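Local atomic coordinates of dihydroorotase (Campylobacter jejuni subsp. jejuni, PDB entry 3PNU), a protein that probably catalyses the reversible, zinc-dependent cyclisation of carbamoyl aspartate to dihydroorotate, the third step of de novo pyrimidine synthesis. Residues 190-195 with 235-240; 25-30 with 301-306; 329-334 with 351-356. All blocks are in the same frame, centred on the assembly; numbering follows the deposited sequence.

Interaction 1: residues 190-195 with 235-240; sequences ITTKTL and IAKRYE
The flat group at the meeting of T191 and K237 is the peptide carbonyl of I235, and the lysine ammonium takes it from the edge: K237 NZ lies in the carbonyl plane, on a lone pair, 2.7 Å from I235 O. The same ammonium donates across the contact to T191 OG1, 2.9 Å from NZ. A bend at the last torsion of K237 (chi4 64°) brings its nitrogen within bonding distance of both acceptors, while the straight part of the chain crosses the methyl of T192, CD to CG2 3.5 Å. E166 secures the threonines from outside, its carboxylate oxygens bonding the hydroxyls of T191 and T192. T192 is the N-cap residue of helix 193-201; its OG1 accepts from L195 N at 3.1 Å. Beside the lysine, a water bridges the backbones, donating a hydrogen bond to T191 O and accepting one from K237 N. T191 thus ties a second chain segment to the loop that follows the zinc ligand H189, whose side chain is about 5 Å from its own. R238 forms a salt bridge with D164 of the second subunit. Within the TIM barrel, T192 and K193 pack on helix 239-250 through D241 and A244, and I190 lies against strand 205-209.

Interaction 2: residues 25-30 with 301-306; sequences MKLKNP and NLQKFL
An outer strand of the four-stranded antiparallel sheet is joined here to helix 299-314, where the primary amide of Q303 grips both the N-H and the C=O of K28 through two hydrogen bonds. K28 N donates to Q303 OE1 and Q303 NE2 donates to K28 O, each at 2.9 Å and nearly straight (both 168° at the hydrogen). The second bond is flat, with K28 O in the amide plane and NE2 on a carbonyl lone pair; the first is less so, the donor being tilted 25° from the plane of the glutamine carbonyl. A bend at chi2 (58°) turns the amide toward the strand, and D308 takes a further bond from NE2, helping to fix its rotation. Deeper in, L27 straddles two helix leucines: CD2 meets L302 CD2 at 3.9 Å and CD1 meets L306 CD1 at 4.1 Å, the chains crossing at about right angles in both cases. L306 reaches on to P30, CD2 to CB 4.3 Å. Strand and helix segments run roughly parallel, their axes 8.6 Å apart at closest. The backbone of L27 pairs with L324 of strand 323-327, and helix 285-296 closes over the leucines through L286 and F293.

Interaction 3: residues 329-334 with 351-356; sequences KEWQVP and EILKFQ
Backbone hydrogen bonds set the antiparallel register, with W331 and L353 as a hydrogen-bonded pair: L353 N reaches W331 O at 3.1 Å, nearly along the C=O axis, and W331 N makes the longer return bond to L353 O at 3.3 Å. Two residues on, V333 N donates to E351 O at 2.9 Å. Q332 and I352, between these bonds, form a non-hydrogen-bonded pair in which CA-H groups of Q332 and I352 point at the carbonyl oxygens of E351 and W331.

The indole adds a polar contact of its own. With W331 CG held between the backbone N and the carbonyl carbon (chi1 70°), the ring lies beside L353 and offers its edge to the other strand. F355 O sits in the ring plane, 2.7 Å from NE1, but the bond is weak because the N-H points well off line (128°).

Over one face of the ring lies Q356 CG, a CH-pi contact 4.1 Å from the centroid of the five-membered ring and 18° off its normal.

Apolar contacts gather on the L353 side, where CD1 touches W331 CZ2 at 3.6 Å and V333 CG2 at 3.5 Å. On the other side of the sheet, the end of I352 crosses the chain of Q332, CD1 to CG 3.7 Å.

Strand 331-332 is one edge of the four-stranded sheet within this chain and 352-357 the next one in, with Q356 bonded through its backbone to E327 of strand 323-327. L353 and F355 pack on helix 285-296.

From the N terminus, strand 25-28 comes first, and interaction 2 joins it to helix 299-314, closing a loop of 270 intervening residues that holds much of the TIM barrel. Interaction 1 is nested inside that loop: 190-195 and 235-240 close a much shorter excursion, near the zinc site. Interaction 3 follows in series, after interaction 2 has closed, and spans only 16 residues near the C terminus. Interactions 2 and 3 engage opposite outer strands of one antiparallel sheet, and both have side chains on helix 285-296; their nearest atoms are about 5 Å apart. Interaction 1 stands apart from them, linking barrel loops at the dimer contact.

Interaction 1: residues 190-195 with 235-240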
loop_
_atom_site.group_PDB
_atom_site.type_symbol
_atom_site.label_atom_id
_atom_site.label_comp_id
_atom_site.label_asym_id
_atom_site.label_seq_id
_atom_site.Cartn_x
_atom_site.Cartn_y
_atom_site.Cartn_z
ATOM N N ILE A 190 15.750 0.317 -9.357
ATOM C CA ILE A 190 15.208 -1.033 -9.415
ATOM C C ILE A 190 14.792 -1.446 -8.023
ATOM O O ILE A 190 15.407 -1.040 -7.018
ATOM C CB ILE A 190 16.147 -2.038 -10.035
ATOM C CG1 ILE A 190 17.444 -2.202 -9.221
ATOM C CG2 ILE A 190 16.460 -1.623 -11.488
ATOM C CD1 ILE A 190 18.289 -3.453 -9.684
ATOM N N THR A 191 13.740 -2.251 -7.969
ATOM C CA THR A 191 13.150 -2.680 -6.719
ATOM C C THR A 191 12.752 -4.141 -6.663
ATOM O O THR A 191 12.123 -4.548 -5.716
ATOM C CB THR A 191 11.871 -1.888 -6.506
ATOM O OG1 THR A 191 10.953 -2.198 -7.565
ATOM C CG2 THR A 191 12.172 -0.359 -6.503
ATOM N N THR A 192 13.112 -4.920 -7.671
ATOM C CA THR A 192 12.723 -6.307 -7.738
ATOM C C THR A 192 13.885 -7.237 -8.021
ATOM O O THR A 192 14.882 -6.867 -8.659
ATOM C CB THR A 192 11.756 -6.538 -8.912
ATOM O OG1 THR A 192 12.426 -6.228 -10.141
ATOM C CG2 THR A 192 10.479 -5.683 -8.781
ATOM N N LYS A 193 13.737 -8.468 -7.574
ATOM C CA LYS A 193 14.722 -9.491 -7.843
ATOM C C LYS A 193 14.752 -9.739 -9.354
ATOM O O LYS A 193 15.797 -10.022 -9.928
ATOM C CB LYS A 193 14.357 -10.750 -7.081
ATOM C CG LYS A 193 15.354 -11.903 -7.221
ATOM C CD LYS A 193 14.991 -13.016 -6.270
ATOM C CE LYS A 193 15.880 -14.233 -6.456
ATOM N NZ LYS A 193 15.523 -15.307 -5.482
ATOM N N THR A 194 13.603 -9.604 -10.003
ATOM C CA THR A 194 13.537 -9.792 -11.433
ATOM C C THR A 194 14.538 -8.895 -12.148
ATOM O O THR A 194 15.225 -9.353 -13.048
ATOM C CB THR A 194 12.133 -9.466 -11.999
ATOM O OG1 THR A 194 11.135 -10.201 -11.279
ATOM C CG2 THR A 194 12.052 -9.792 -13.497
ATOM N N LEU A 195 14.627 -7.625 -11.760
ATOM C CA LEU A 195 15.553 -6.725 -12.464
ATOM C C LEU A 195 16.981 -6.892 -11.964
ATOM O O LEU A 195 17.935 -6.649 -12.700
ATOM C CB LEU A 195 15.071 -5.266 -12.468
ATOM C CG LEU A 195 13.759 -5.044 -13.231
ATOM C CD1 LEU A 195 13.459 -3.550 -13.397
ATOM C CD2 LEU A 195 13.781 -5.706 -14.638
ATOM N N ILE A 235 6.845 1.093 -5.792
ATOM C CA ILE A 235 6.512 0.699 -4.445
ATOM C C ILE A 235 7.531 -0.276 -3.863
ATOM O O ILE A 235 8.088 -1.108 -4.580
ATOM C CB ILE A 235 5.093 0.036 -4.445
ATOM C CG1 ILE A 235 4.571 -0.125 -3.029
ATOM C CG2 ILE A 235 5.073 -1.313 -5.228
ATOM C CD1 ILE A 235 4.349 1.201 -2.342
ATOM N N ALA A 236 7.786 -0.175 -2.568
ATOM C CA ALA A 236 8.675 -1.130 -1.912
ATOM C C ALA A 236 7.985 -2.497 -2.025
ATOM O O ALA A 236 6.768 -2.601 -1.878
ATOM C CB ALA A 236 8.909 -0.766 -0.471
ATOM N N LYS A 237 8.756 -3.545 -2.250
ATOM C CA LYS A 237 8.171 -4.867 -2.486
ATOM C C LYS A 237 8.472 -5.912 -1.408
ATOM O O LYS A 237 8.310 -5.624 -0.226
ATOM C CB LYS A 237 8.540 -5.313 -3.921
ATOM C CG LYS A 237 7.939 -4.310 -4.961
ATOM C CD LYS A 237 8.294 -4.559 -6.351
ATOM C CE LYS A 237 7.659 -3.531 -7.264
ATOM N NZ LYS A 237 8.123 -2.160 -7.031
ATOM N N ARG A 238 8.895 -7.110 -1.800
ATOM C CA ARG A 238 9.094 -8.189 -0.858
ATOM C C ARG A 238 10.471 -8.304 -0.247
ATOM O O ARG A 238 11.447 -7.698 -0.713
ATOM C CB ARG A 238 8.759 -9.522 -1.541
ATOM C CG ARG A 238 7.305 -9.659 -1.921
ATOM C CD ARG A 238 7.026 -10.939 -2.687
ATOM N NE ARG A 238 5.585 -11.080 -2.881
ATOM C CZ ARG A 238 4.766 -11.738 -2.066
ATOM N NH1 ARG A 238 5.232 -12.360 -0.984
ATOM N NH2 ARG A 238 3.463 -11.780 -2.339
ATOM N N TYR A 239 10.543 -9.101 0.807
ATOM C CA TYR A 239 11.781 -9.326 1.516
ATOM C C TYR A 239 12.902 -9.836 0.602
ATOM O O TYR A 239 14.028 -9.370 0.696
ATOM C CB TYR A 239 11.532 -10.285 2.681
ATOM C CG TYR A 239 10.611 -9.719 3.754
ATOM C CD1 TYR A 239 11.122 -8.954 4.789
ATOM C CD2 TYR A 239 9.235 -9.955 3.731
ATOM C CE1 TYR A 239 10.302 -8.432 5.776
ATOM C CE2 TYR A 239 8.400 -9.428 4.719
ATOM C CZ TYR A 239 8.952 -8.670 5.736
ATOM O OH TYR A 239 8.162 -8.145 6.731
ATOM N N GLU A 240 12.589 -10.780 -0.281
ATOM C CA GLU A 240 13.576 -11.325 -1.204
ATOM C C GLU A 240 13.993 -10.302 -2.259
ATOM O O GLU A 240 15.107 -10.363 -2.798
ATOM C CB GLU A 240 13.152 -12.693 -1.797
ATOM C CG GLU A 240 11.656 -12.870 -2.058
ATOM C CD GLU A 240 10.894 -13.275 -0.788
ATOM O OE1 GLU A 240 11.340 -14.197 -0.067
ATOM O OE2 GLU A 240 9.846 -12.676 -0.521
HETATM O O HOH W 1 11.518 -3.313 -3.145
#

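Interaction 2: residues 25-30 with 301-306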
loop_
_atom_site.group_PDB
_atom_site.type_symbol
_atom_site.label_atom_id
_atom_site.label_comp_id
_atom_site.label_asym_id
_atom_site.label_seq_id
_atom_site.Cartn_x
_atom_site.Cartn_y
_atom_site.Cartn_z
ATOM N N MET A 25 35.900 7.861 8.348
ATOM C CA MET A 25 35.600 7.300 7.025
ATOM C C MET A 25 35.559 8.403 5.966
ATOM O O MET A 25 34.800 9.360 6.094
ATOM C CB MET A 25 34.272 6.534 7.047
ATOM C CG MET A 25 33.948 5.835 5.723
ATOM S SD MET A 25 32.506 4.740 5.754
ATOM C CE MET A 25 31.251 5.906 6.258
ATOM N N LYS A 26 36.399 8.263 4.940
ATOM C CA LYS A 26 36.455 9.216 3.836
ATOM C C LYS A 26 35.740 8.670 2.603
ATOM O O LYS A 26 35.890 7.504 2.244
ATOM C CB LYS A 26 37.900 9.544 3.422
ATOM C CG LYS A 26 38.710 10.468 4.335
ATOM C CD LYS A 26 39.191 9.782 5.604
ATOM C CE LYS A 26 40.201 10.650 6.354
ATOM N NZ LYS A 26 40.781 9.941 7.547
ATOM N N LEU A 27 34.980 9.536 1.949
ATOM C CA LEU A 27 34.282 9.187 0.722
ATOM C C LEU A 27 34.784 10.141 -0.341
ATOM O O LEU A 27 34.857 11.339 -0.111
ATOM C CB LEU A 27 32.765 9.329 0.894
ATOM C CG LEU A 27 32.115 8.354 1.872
ATOM C CD1 LEU A 27 30.675 8.745 2.125
ATOM C CD2 LEU A 27 32.232 6.899 1.366
ATOM N N LYS A 28 35.129 9.608 -1.503
ATOM C CA LYS A 28 35.644 10.421 -2.586
ATOM C C LYS A 28 34.669 10.583 -3.762
ATOM O O LYS A 28 34.218 9.605 -4.353
ATOM C CB LYS A 28 36.966 9.812 -3.066
ATOM C CG LYS A 28 37.537 10.453 -4.330
ATOM C CD LYS A 28 38.927 9.903 -4.703
ATOM C CE LYS A 28 39.991 10.370 -3.704
ATOM N NZ LYS A 28 41.394 10.100 -4.143
ATOM N N ASN A 29 34.372 11.834 -4.093
ATOM C CA ASN A 29 33.515 12.175 -5.228
ATOM C C ASN A 29 32.178 11.409 -5.302
ATOM O O ASN A 29 31.883 10.763 -6.303
ATOM C CB ASN A 29 34.295 11.988 -6.547
ATOM C CG ASN A 29 35.451 12.991 -6.712
ATOM O OD1 ASN A 29 35.374 14.132 -6.260
ATOM N ND2 ASN A 29 36.514 12.561 -7.386
ATOM N N PRO A 30 31.373 11.476 -4.239
ATOM C CA PRO A 30 30.078 10.805 -4.263
ATOM C C PRO A 30 29.182 11.341 -5.361
ATOM O O PRO A 30 29.105 12.550 -5.602
ATOM C CB PRO A 30 29.465 11.142 -2.896
ATOM C CG PRO A 30 30.241 12.311 -2.391
ATOM C CD PRO A 30 31.609 12.175 -2.969
ATOM N N ASN A 301 33.490 -1.054 -1.021
ATOM C CA ASN A 301 32.269 -1.289 -1.766
ATOM C C ASN A 301 31.325 -0.099 -1.708
ATOM O O ASN A 301 30.609 0.152 -2.646
ATOM C CB ASN A 301 31.629 -2.612 -1.362
ATOM C CG ASN A 301 32.441 -3.801 -1.843
ATOM O OD1 ASN A 301 33.324 -3.659 -2.674
ATOM N ND2 ASN A 301 32.137 -4.973 -1.339
ATOM N N LEU A 302 31.361 0.666 -0.633
ATOM C CA LEU A 302 30.534 1.864 -0.576
ATOM C C LEU A 302 31.067 2.892 -1.597
ATOM O O LEU A 302 30.296 3.568 -2.302
ATOM C CB LEU A 302 30.518 2.457 0.829
ATOM C CG LEU A 302 29.794 3.802 0.980
ATOM C CD1 LEU A 302 28.443 3.795 0.274
ATOM C CD2 LEU A 302 29.624 4.192 2.463
ATOM N N GLN A 303 32.391 2.988 -1.668
ATOM C CA GLN A 303 33.065 3.914 -2.576
ATOM C C GLN A 303 32.759 3.530 -4.017
ATOM O O GLN A 303 32.682 4.394 -4.879
ATOM C CB GLN A 303 34.587 3.927 -2.297
ATOM C CG GLN A 303 35.426 4.789 -3.243
ATOM C CD GLN A 303 35.019 6.259 -3.270
ATOM O OE1 GLN A 303 34.706 6.865 -2.240
ATOM N NE2 GLN A 303 35.054 6.845 -4.459
ATOM N N LYS A 304 32.600 2.235 -4.271
ATOM C CA LYS A 304 32.234 1.744 -5.604
ATOM C C LYS A 304 30.779 2.080 -5.968
ATOM O O LYS A 304 30.485 2.580 -7.068
ATOM C CB LYS A 304 32.406 0.230 -5.682
ATOM C CG LYS A 304 33.825 -0.290 -5.987
ATOM C CD LYS A 304 33.883 -1.797 -5.725
ATOM C CE LYS A 304 35.152 -2.480 -6.207
ATOM N NZ LYS A 304 35.127 -2.784 -7.680
ATOM N N PHE A 305 29.882 1.811 -5.032
ATOM C CA PHE A 305 28.459 2.014 -5.213
ATOM C C PHE A 305 28.101 3.487 -5.392
ATOM O O PHE A 305 27.278 3.827 -6.243
ATOM C CB PHE A 305 27.714 1.349 -4.040
ATOM C CG PHE A 305 26.216 1.512 -4.073
ATOM C CD1 PHE A 305 25.478 1.058 -5.154
ATOM C CD2 PHE A 305 25.547 2.075 -2.994
ATOM C CE1 PHE A 305 24.109 1.204 -5.174
ATOM C CE2 PHE A 305 24.178 2.209 -3.010
ATOM C CZ PHE A 305 23.455 1.774 -4.103
ATOM N N LEU A 306 28.742 4.359 -4.612
ATOM C CA LEU A 306 28.503 5.798 -4.672
ATOM C C LEU A 306 29.293 6.556 -5.713
ATOM O O LEU A 306 28.937 7.692 -6.048
ATOM C CB LEU A 306 28.879 6.445 -3.337
ATOM C CG LEU A 306 27.864 6.687 -2.253
ATOM C CD1 LEU A 306 28.605 7.184 -1.020
ATOM C CD2 LEU A 306 26.843 7.727 -2.746
#

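Interaction 3: residues 329-334 with 351-356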
loop_
_atom_site.group_PDB
_atom_site.type_symbol
_atom_site.label_atom_id
_atom_site.label_comp_id
_atom_site.label_asym_id
_atom_site.label_seq_id
_atom_site.Cartn_x
_atom_site.Cartn_y
_atom_site.Cartn_z
ATOM N N LYS A 329 29.252 10.686 15.180
ATOM C CA LYS A 329 28.776 11.702 16.127
ATOM C C LYS A 329 27.271 11.861 15.951
ATOM O O LYS A 329 26.825 12.566 15.038
ATOM C CB LYS A 329 29.436 13.064 15.864
ATOM C CG LYS A 329 30.925 13.107 16.139
ATOM C CD LYS A 329 31.540 14.476 15.826
ATOM C CE LYS A 329 33.040 14.471 16.154
ATOM N NZ LYS A 329 33.759 15.723 15.773
ATOM N N GLU A 330 26.495 11.216 16.824
ATOM C CA GLU A 330 25.033 11.267 16.767
ATOM C C GLU A 330 24.425 12.616 16.414
ATOM O O GLU A 330 24.998 13.661 16.708
ATOM C CB GLU A 330 24.437 10.869 18.103
ATOM C CG GLU A 330 24.578 9.419 18.472
ATOM C CD GLU A 330 23.743 9.078 19.696
ATOM O OE1 GLU A 330 23.133 10.005 20.273
ATOM O OE2 GLU A 330 23.690 7.895 20.080
ATOM N N TRP A 331 23.252 12.582 15.791
ATOM C CA TRP A 331 22.516 13.804 15.465
ATOM C C TRP A 331 21.072 13.465 15.112
ATOM O O TRP A 331 20.792 12.387 14.579
ATOM C CB TRP A 331 23.204 14.629 14.360
ATOM C CG TRP A 331 23.175 14.056 12.977
ATOM C CD1 TRP A 331 23.841 12.950 12.525
ATOM C CD2 TRP A 331 22.480 14.601 11.846
ATOM N NE1 TRP A 331 23.578 12.758 11.187
ATOM C CE2 TRP A 331 22.752 13.760 10.744
ATOM C CE3 TRP A 331 21.642 15.715 11.659
ATOM C CZ2 TRP A 331 22.218 13.996 9.469
ATOM C CZ3 TRP A 331 21.109 15.950 10.384
ATOM C CH2 TRP A 331 21.402 15.094 9.309
ATOM N N GLN A 332 20.160 14.383 15.430
ATOM C CA GLN A 332 18.748 14.170 15.167
ATOM C C GLN A 332 18.373 14.858 13.880
ATOM O O GLN A 332 18.803 15.983 13.622
ATOM C CB GLN A 332 17.882 14.709 16.298
ATOM C CG GLN A 332 16.422 14.312 16.138
ATOM C CD GLN A 332 15.535 14.824 17.253
ATOM O OE1 GLN A 332 15.788 15.882 17.838
ATOM N NE2 GLN A 332 14.467 14.080 17.540
ATOM N N VAL A 333 17.547 14.189 13.084
ATOM C CA VAL A 333 17.151 14.717 11.809
ATOM C C VAL A 333 16.000 15.696 11.981
ATOM O O VAL A 333 14.999 15.372 12.612
ATOM C CB VAL A 333 16.720 13.575 10.835
ATOM C CG1 VAL A 333 16.409 14.142 9.430
ATOM C CG2 VAL A 333 17.797 12.485 10.756
ATOM N N PRO A 334 16.136 16.905 11.413
ATOM C CA PRO A 334 15.056 17.879 11.491
ATOM C C PRO A 334 13.746 17.283 11.031
ATOM O O PRO A 334 13.731 16.418 10.162
ATOM C CB PRO A 334 15.485 18.975 10.511
ATOM C CG PRO A 334 16.964 18.874 10.442
ATOM C CD PRO A 334 17.321 17.437 10.718
ATOM N N GLU A 351 14.662 11.033 13.432
ATOM C CA GLU A 351 15.482 9.877 13.780
ATOM C C GLU A 351 16.888 10.290 14.238
ATOM O O GLU A 351 17.371 11.386 13.904
ATOM C CB GLU A 351 15.575 8.929 12.577
ATOM C CG GLU A 351 14.287 8.179 12.263
ATOM C CD GLU A 351 14.005 7.059 13.269
ATOM O OE1 GLU A 351 14.918 6.240 13.527
ATOM O OE2 GLU A 351 12.865 6.978 13.779
ATOM N N ILE A 352 17.532 9.405 15.007
ATOM C CA ILE A 352 18.892 9.638 15.499
ATOM C C ILE A 352 19.885 8.755 14.754
ATOM O O ILE A 352 19.957 7.536 14.961
ATOM C CB ILE A 352 19.027 9.465 17.047
ATOM C CG1 ILE A 352 18.496 10.709 17.780
ATOM C CG2 ILE A 352 20.478 9.310 17.453
ATOM C CD1 ILE A 352 17.023 10.999 17.559
ATOM N N LEU A 353 20.658 9.413 13.888
ATOM C CA LEU A 353 21.653 8.767 13.046
ATOM C C LEU A 353 22.994 8.669 13.757
ATOM O O LEU A 353 23.465 9.632 14.357
ATOM C CB LEU A 353 21.805 9.562 11.746
ATOM C CG LEU A 353 20.507 9.739 10.944
ATOM C CD1 LEU A 353 20.665 10.753 9.823
ATOM C CD2 LEU A 353 20.024 8.385 10.406
ATOM N N LYS A 354 23.596 7.492 13.669
ATOM C CA LYS A 354 24.884 7.203 14.287
ATOM C C LYS A 354 26.089 7.910 13.619
ATOM O O LYS A 354 27.151 8.031 14.240
ATOM C CB LYS A 354 25.097 5.682 14.285
ATOM C CG LYS A 354 26.459 5.215 14.797
ATOM C CD LYS A 354 26.614 3.708 14.672
ATOM C CE LYS A 354 28.021 3.272 15.027
ATOM N NZ LYS A 354 28.234 1.830 14.746
ATOM N N PHE A 355 25.938 8.365 12.372
ATOM C CA PHE A 355 27.025 9.049 11.649
ATOM C C PHE A 355 26.661 10.454 11.229
ATOM O O PHE A 355 25.479 10.785 11.039
ATOM C CB PHE A 355 27.446 8.273 10.402
ATOM C CG PHE A 355 28.285 7.079 10.689
ATOM C CD1 PHE A 355 29.657 7.194 10.751
ATOM C CD2 PHE A 355 27.714 5.843 10.894
ATOM C CE1 PHE A 355 30.444 6.095 11.019
ATOM C CE2 PHE A 355 28.498 4.738 11.157
ATOM C CZ PHE A 355 29.859 4.865 11.223
ATOM N N GLN A 356 27.698 11.274 11.068
ATOM C CA GLN A 356 27.524 12.655 10.665
ATOM C C GLN A 356 28.669 13.125 9.768
ATOM O O GLN A 356 29.755 12.558 9.761
ATOM C CB GLN A 356 27.395 13.560 11.901
ATOM C CG GLN A 356 27.019 15.018 11.590
ATOM C CD GLN A 356 26.755 15.848 12.835
ATOM O OE1 GLN A 356 27.048 15.427 13.956
ATOM N NE2 GLN A 356 26.202 17.039 12.639
#